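Local atomic coordinates of SRPBCC family protein (PDB entry 3F08), a protein that is of unknown function but has the fold of the Bet v 1-like SRPBCC family, and so probably binds a lipid or another small hydrophobic ligand. Residues B[3-7]-B[121-126]; B[32-36]-B[48-52]. The protein carries 5 engineered substitutions. All blocks are in the same frame, centred on the assembly; numbering follows the deposited sequence.

Contact 1 (B[3-7]-B[121-126]); sequences HTTTS and VHGIYS. Engineered in segment 121-126: Val121 (natural residue Phe).
Thr6 and Tyr125 make the tightest meeting between the edge strand and the long C-terminal helix: Thr6 CG2 presses on Tyr125 CB at 3.3 Å. Two residues earlier in the strand, Thr4 makes a similar approach, its CG2 lying 3.6 Å from CG1 of Val121, an engineered residue (Phe in the natural sequence), and 3.9 Å from Tyr125 CE2. Both threonines hold OG1 opposite the backbone N (chi1 -166° and -171°), which turns each methyl toward the helix. Strand and helix run nearly side by side, their axes 22° apart and 8.2 Å at closest, so two successive inward residues of the strand can meet one helical turn.

The looser flank belongs to His122, a partly exposed residue whose ring reaches the strand beside the threonine hydroxyls. Thr4 OG1 lies in the ring plane, 3.6 Å from His122 CD2, while Thr6 CB approaches His122 NE2 obliquely at 3.5 Å. Thr5, on the outward face of the strand, reaches the histidine through its carbonyl oxygen rather than its side chain.

Deeper in, Tyr125 stacks on Trp103, and its hydroxyl is hydrogen-bonded to those of Tyr84 and Ser86 on strand 81-92. The helix-grip fold of this family packs a long helix against a curved antiparallel sheet in this manner. With no hydrogen bond between the two segments, the chemistry implies that methyl and ring packing joins helix to strand, while directional bonds tie the strand to Gly105 and Trp103 of strand 99-109 through its backbone, and the helix to the sheet through the Tyr125 hydroxyl.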
loop_
_atom_site.group_PDB
_atom_site.type_symbol
_atom_site.label_atom_id
_atom_site.label_comp_id
_atom_site.label_asym_id
_atom_site.label_seq_id
_atom_site.Cartn_x
_atom_site.Cartn_y
_atom_site.Cartn_z
ATOM N N HIS B 3 -16.203 18.391 -0.578
ATOM C CA HIS B 3 -16.031 17.051 -1.127
ATOM C C HIS B 3 -16.616 16.944 -2.527
ATOM O O HIS B 3 -17.429 17.768 -2.938
ATOM C CB HIS B 3 -16.724 16.020 -0.233
ATOM C CG HIS B 3 -18.191 16.270 -0.052
ATOM N ND1 HIS B 3 -18.680 17.298 0.726
ATOM C CD2 HIS B 3 -19.275 15.644 -0.571
ATOM C CE1 HIS B 3 -20.000 17.293 0.679
ATOM N NE2 HIS B 3 -20.388 16.300 -0.102
ATOM N N THR B 4 -16.201 15.921 -3.259
ATOM C CA THR B 4 -16.728 15.710 -4.592
ATOM C C THR B 4 -16.503 14.257 -4.979
ATOM O O THR B 4 -15.608 13.594 -4.454
ATOM C CB THR B 4 -16.064 16.651 -5.635
ATOM O OG1 THR B 4 -16.835 16.641 -6.842
ATOM C CG2 THR B 4 -14.644 16.199 -5.950
ATOM N N THR B 5 -17.331 13.757 -5.885
ATOM C CA THR B 5 -17.207 12.385 -6.335
ATOM C C THR B 5 -17.725 12.270 -7.752
ATOM O O THR B 5 -18.624 13.006 -8.158
ATOM C CB THR B 5 -18.041 11.422 -5.477
ATOM O OG1 THR B 5 -17.650 11.531 -4.107
ATOM C CG2 THR B 5 -17.828 9.988 -5.937
ATOM N N THR B 6 -17.138 11.359 -8.511
ATOM C CA THR B 6 -17.600 11.127 -9.862
ATOM C C THR B 6 -17.460 9.635 -10.092
ATOM O O THR B 6 -16.578 8.985 -9.529
ATOM C CB THR B 6 -16.793 11.918 -10.917
ATOM O OG1 THR B 6 -17.438 11.791 -12.192
ATOM C CG2 THR B 6 -15.375 11.396 -11.022
ATOM N N SER B 7 -18.349 9.086 -10.903
ATOM C CA SER B 7 -18.330 7.664 -11.173
ATOM C C SER B 7 -18.525 7.403 -12.651
ATOM O O SER B 7 -19.040 8.249 -13.379
ATOM C CB SER B 7 -19.436 6.981 -10.372
ATOM O OG SER B 7 -19.602 5.648 -10.802
ATOM N N VAL B 121 -11.206 19.729 -8.915
ATOM C CA VAL B 121 -10.993 18.349 -8.495
ATOM C C VAL B 121 -11.874 17.396 -9.300
ATOM O O VAL B 121 -11.405 16.372 -9.785
ATOM C CB VAL B 121 -11.275 18.189 -6.993
ATOM C CG1 VAL B 121 -11.162 16.731 -6.587
ATOM C CG2 VAL B 121 -10.280 19.032 -6.196
ATOM N N HIS B 122 -13.147 17.740 -9.456
ATOM C CA HIS B 122 -14.057 16.896 -10.220
ATOM C C HIS B 122 -13.552 16.768 -11.656
ATOM O O HIS B 122 -13.650 15.705 -12.262
ATOM C CB HIS B 122 -15.473 17.487 -10.201
ATOM C CG HIS B 122 -16.506 16.602 -10.828
ATOM N ND1 HIS B 122 -16.681 16.514 -12.193
ATOM C CD2 HIS B 122 -17.411 15.758 -10.277
ATOM C CE1 HIS B 122 -17.655 15.658 -12.454
ATOM N NE2 HIS B 122 -18.112 15.186 -11.309
ATOM N N GLY B 123 -13.004 17.856 -12.188
ATOM C CA GLY B 123 -12.480 17.839 -13.543
ATOM C C GLY B 123 -11.312 16.874 -13.671
ATOM O O GLY B 123 -11.148 16.203 -14.688
ATOM N N ILE B 124 -10.491 16.806 -12.633
ATOM C CA ILE B 124 -9.352 15.908 -12.632
ATOM C C ILE B 124 -9.823 14.454 -12.618
ATOM O O ILE B 124 -9.328 13.621 -13.385
ATOM C CB ILE B 124 -8.456 16.174 -11.413
ATOM C CG1 ILE B 124 -7.861 17.578 -11.517
ATOM C CG2 ILE B 124 -7.332 15.124 -11.338
ATOM C CD1 ILE B 124 -7.007 17.973 -10.318
ATOM N N TYR B 125 -10.788 14.148 -11.757
ATOM C CA TYR B 125 -11.309 12.790 -11.672
ATOM C C TYR B 125 -12.000 12.380 -12.969
ATOM O O TYR B 125 -11.811 11.266 -13.456
ATOM C CB TYR B 125 -12.317 12.668 -10.529
ATOM C CG TYR B 125 -11.765 12.955 -9.156
ATOM C CD1 TYR B 125 -10.390 13.021 -8.922
ATOM C CD2 TYR B 125 -12.627 13.116 -8.070
ATOM C CE1 TYR B 125 -9.885 13.241 -7.628
ATOM C CE2 TYR B 125 -12.143 13.332 -6.790
ATOM C CZ TYR B 125 -10.774 13.394 -6.567
ATOM O OH TYR B 125 -10.310 13.593 -5.281
ATOM N N SER B 126 -12.802 13.288 -13.521
ATOM C CA SER B 126 -13.529 13.026 -14.752
ATOM C C SER B 126 -12.615 12.797 -15.954
ATOM O O SER B 126 -12.916 11.981 -16.825
ATOM C CB SER B 126 -14.490 14.173 -15.043
ATOM O OG SER B 126 -15.060 14.011 -16.328
#

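Contact 2 (B[32-36]-B[48-52]); sequences PYIPS and LANPD
Ile34 sets its CG2 opposite the backbone N, with CG1 beside that nitrogen (chi1 -54°), and this methyl is the branch that meets the other segment. The side chains of Ile34 and Leu48 cross at a slant, Ile34 CG2 lying 4.2 Å from Leu48 CB. The same methyl also comes within 3.9 Å of Ala49 O, so the isoleucine touches both backbone and side chain of the strand end.

Around this apolar pair the contact is largely one of main chain and proline rings. The Ala49 carbonyl points into the bend of the loop, where Pro35 CD stands 3.0 Å from Ala49 O. In a reciprocal approach Pro51 CD comes to 3.1 Å from Tyr33 O. Between them the two proline rings meet at about a right angle, with Pro35 CD 3.9 Å from Pro51 CD. Neither ring nitrogen can donate a hydrogen bond, and here each proline places its CD against a carbonyl oxygen of the other segment.

A single hydrogen bond joins the segments: Ala49 N gives its hydrogen to Ser36 O at 3.1 Å. It lies where the chain enters strand 36-40, beside the end of strand 45-49. These two strands, consecutive in the chain and antiparallel neighbours in the sheet, form a beta hairpin, and the contact lies at its open end. On the other flank of strand 45-49, Leu48 bonds through its backbone to Ile56 of strand 55-64. The loop meanwhile turns to helix 114-137, where Pro32 touches Ala131 and Tyr33 touches Asp127.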
loop_
_atom_site.group_PDB
_atom_site.type_symbol
_atom_site.label_atom_id
_atom_site.label_comp_id
_atom_site.label_asym_id
_atom_site.label_seq_id
_atom_site.Cartn_x
_atom_site.Cartn_y
_atom_site.Cartn_z
ATOM N N PRO B 32 -2.357 9.197 -19.681
ATOM C CA PRO B 32 -1.415 9.714 -20.684
ATOM C C PRO B 32 -0.627 10.965 -20.288
ATOM O O PRO B 32 0.522 11.128 -20.694
ATOM C CB PRO B 32 -2.312 9.964 -21.899
ATOM C CG PRO B 32 -3.374 8.900 -21.752
ATOM C CD PRO B 32 -3.693 9.009 -20.271
ATOM N N TYR B 33 -1.235 11.844 -19.502
ATOM C CA TYR B 33 -0.565 13.073 -19.100
ATOM C C TYR B 33 0.393 12.921 -17.924
ATOM O O TYR B 33 0.951 13.904 -17.438
ATOM C CB TYR B 33 -1.606 14.153 -18.816
ATOM C CG TYR B 33 -2.889 13.608 -18.242
ATOM C CD1 TYR B 33 -3.069 13.489 -16.866
ATOM C CD2 TYR B 33 -3.932 13.215 -19.080
ATOM C CE1 TYR B 33 -4.265 13.000 -16.336
ATOM C CE2 TYR B 33 -5.127 12.724 -18.563
ATOM C CZ TYR B 33 -5.290 12.621 -17.193
ATOM O OH TYR B 33 -6.490 12.180 -16.679
ATOM N N ILE B 34 0.573 11.686 -17.466
ATOM C CA ILE B 34 1.500 11.383 -16.381
ATOM C C ILE B 34 2.513 10.408 -16.981
ATOM O O ILE B 34 2.428 9.201 -16.755
ATOM C CB ILE B 34 0.814 10.672 -15.204
ATOM C CG1 ILE B 34 -0.391 11.479 -14.723
ATOM C CG2 ILE B 34 1.817 10.489 -14.067
ATOM C CD1 ILE B 34 -0.035 12.841 -14.175
ATOM N N PRO B 35 3.490 10.923 -17.744
ATOM C CA PRO B 35 4.510 10.083 -18.385
ATOM C C PRO B 35 5.249 9.116 -17.457
ATOM O O PRO B 35 5.454 7.952 -17.794
ATOM C CB PRO B 35 5.471 11.103 -19.010
ATOM C CG PRO B 35 4.646 12.343 -19.149
ATOM C CD PRO B 35 3.819 12.349 -17.900
ATOM N N SER B 36 5.653 9.592 -16.288
ATOM C CA SER B 36 6.399 8.731 -15.383
ATOM C C SER B 36 6.015 8.861 -13.916
ATOM O O SER B 36 5.515 9.895 -13.473
ATOM C CB SER B 36 7.898 8.998 -15.567
ATOM O OG SER B 36 8.676 8.153 -14.741
ATOM N N LEU B 48 4.947 11.813 -9.141
ATOM C CA LEU B 48 4.355 11.877 -10.465
ATOM C C LEU B 48 4.903 13.047 -11.254
ATOM O O LEU B 48 4.896 14.185 -10.784
ATOM C CB LEU B 48 2.841 12.024 -10.339
ATOM C CG LEU B 48 2.187 11.074 -9.339
ATOM C CD1 LEU B 48 0.728 11.466 -9.146
ATOM C CD2 LEU B 48 2.327 9.640 -9.827
ATOM N N ALA B 49 5.379 12.775 -12.459
ATOM C CA ALA B 49 5.905 13.841 -13.295
ATOM C C ALA B 49 4.959 14.103 -14.455
ATOM O O ALA B 49 4.505 13.166 -15.104
ATOM C CB ALA B 49 7.280 13.458 -13.819
ATOM N N ASN B 50 4.637 15.368 -14.700
ATOM C CA ASN B 50 3.776 15.703 -15.827
ATOM C C ASN B 50 4.734 16.035 -16.969
ATOM O O ASN B 50 5.941 16.114 -16.754
ATOM C CB ASN B 50 2.873 16.901 -15.496
ATOM C CG ASN B 50 3.653 18.165 -15.190
ATOM O OD1 ASN B 50 3.068 19.205 -14.878
ATOM N ND2 ASN B 50 4.974 18.087 -15.276
ATOM N N PRO B 51 4.221 16.225 -18.195
ATOM C CA PRO B 51 5.130 16.543 -19.301
ATOM C C PRO B 51 6.112 17.687 -19.019
ATOM O O PRO B 51 7.245 17.647 -19.493
ATOM C CB PRO B 51 4.171 16.855 -20.445
ATOM C CG PRO B 51 3.051 15.908 -20.185
ATOM C CD PRO B 51 2.842 16.060 -18.690
ATOM N N ASP B 52 5.671 18.685 -18.252
ATOM C CA ASP B 52 6.495 19.844 -17.887
ATOM C C ASP B 52 7.807 19.454 -17.236
ATOM O O ASP B 52 8.829 20.115 -17.409
ATOM C CB ASP B 52 5.778 20.737 -16.866
ATOM C CG ASP B 52 4.807 21.691 -17.495
ATOM O OD1 ASP B 52 5.147 22.282 -18.544
ATOM O OD2 ASP B 52 3.710 21.871 -16.924
#

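From the N terminus the chain first lays down strand 3-10, whose opening residues meet the last helix only much later in the sequence. It then passes through helix 14-21 and the following loop to contact 2, a short local closure in which 32-36 meets 48-52 around strands 36-40 and 45-49. The remaining strands complete the sheet, and helix 114-137 returns to 3-7, closing the large loop within which contact 2 lies entirely. The contacts do not touch, their centres being about 19 Å apart. They lie at the two edges of the sheet, on or beside its outermost strands 3-10 and 36-40, and helix 114-137 meets both, as a partner in contact 1 and a neighbour of contact 2.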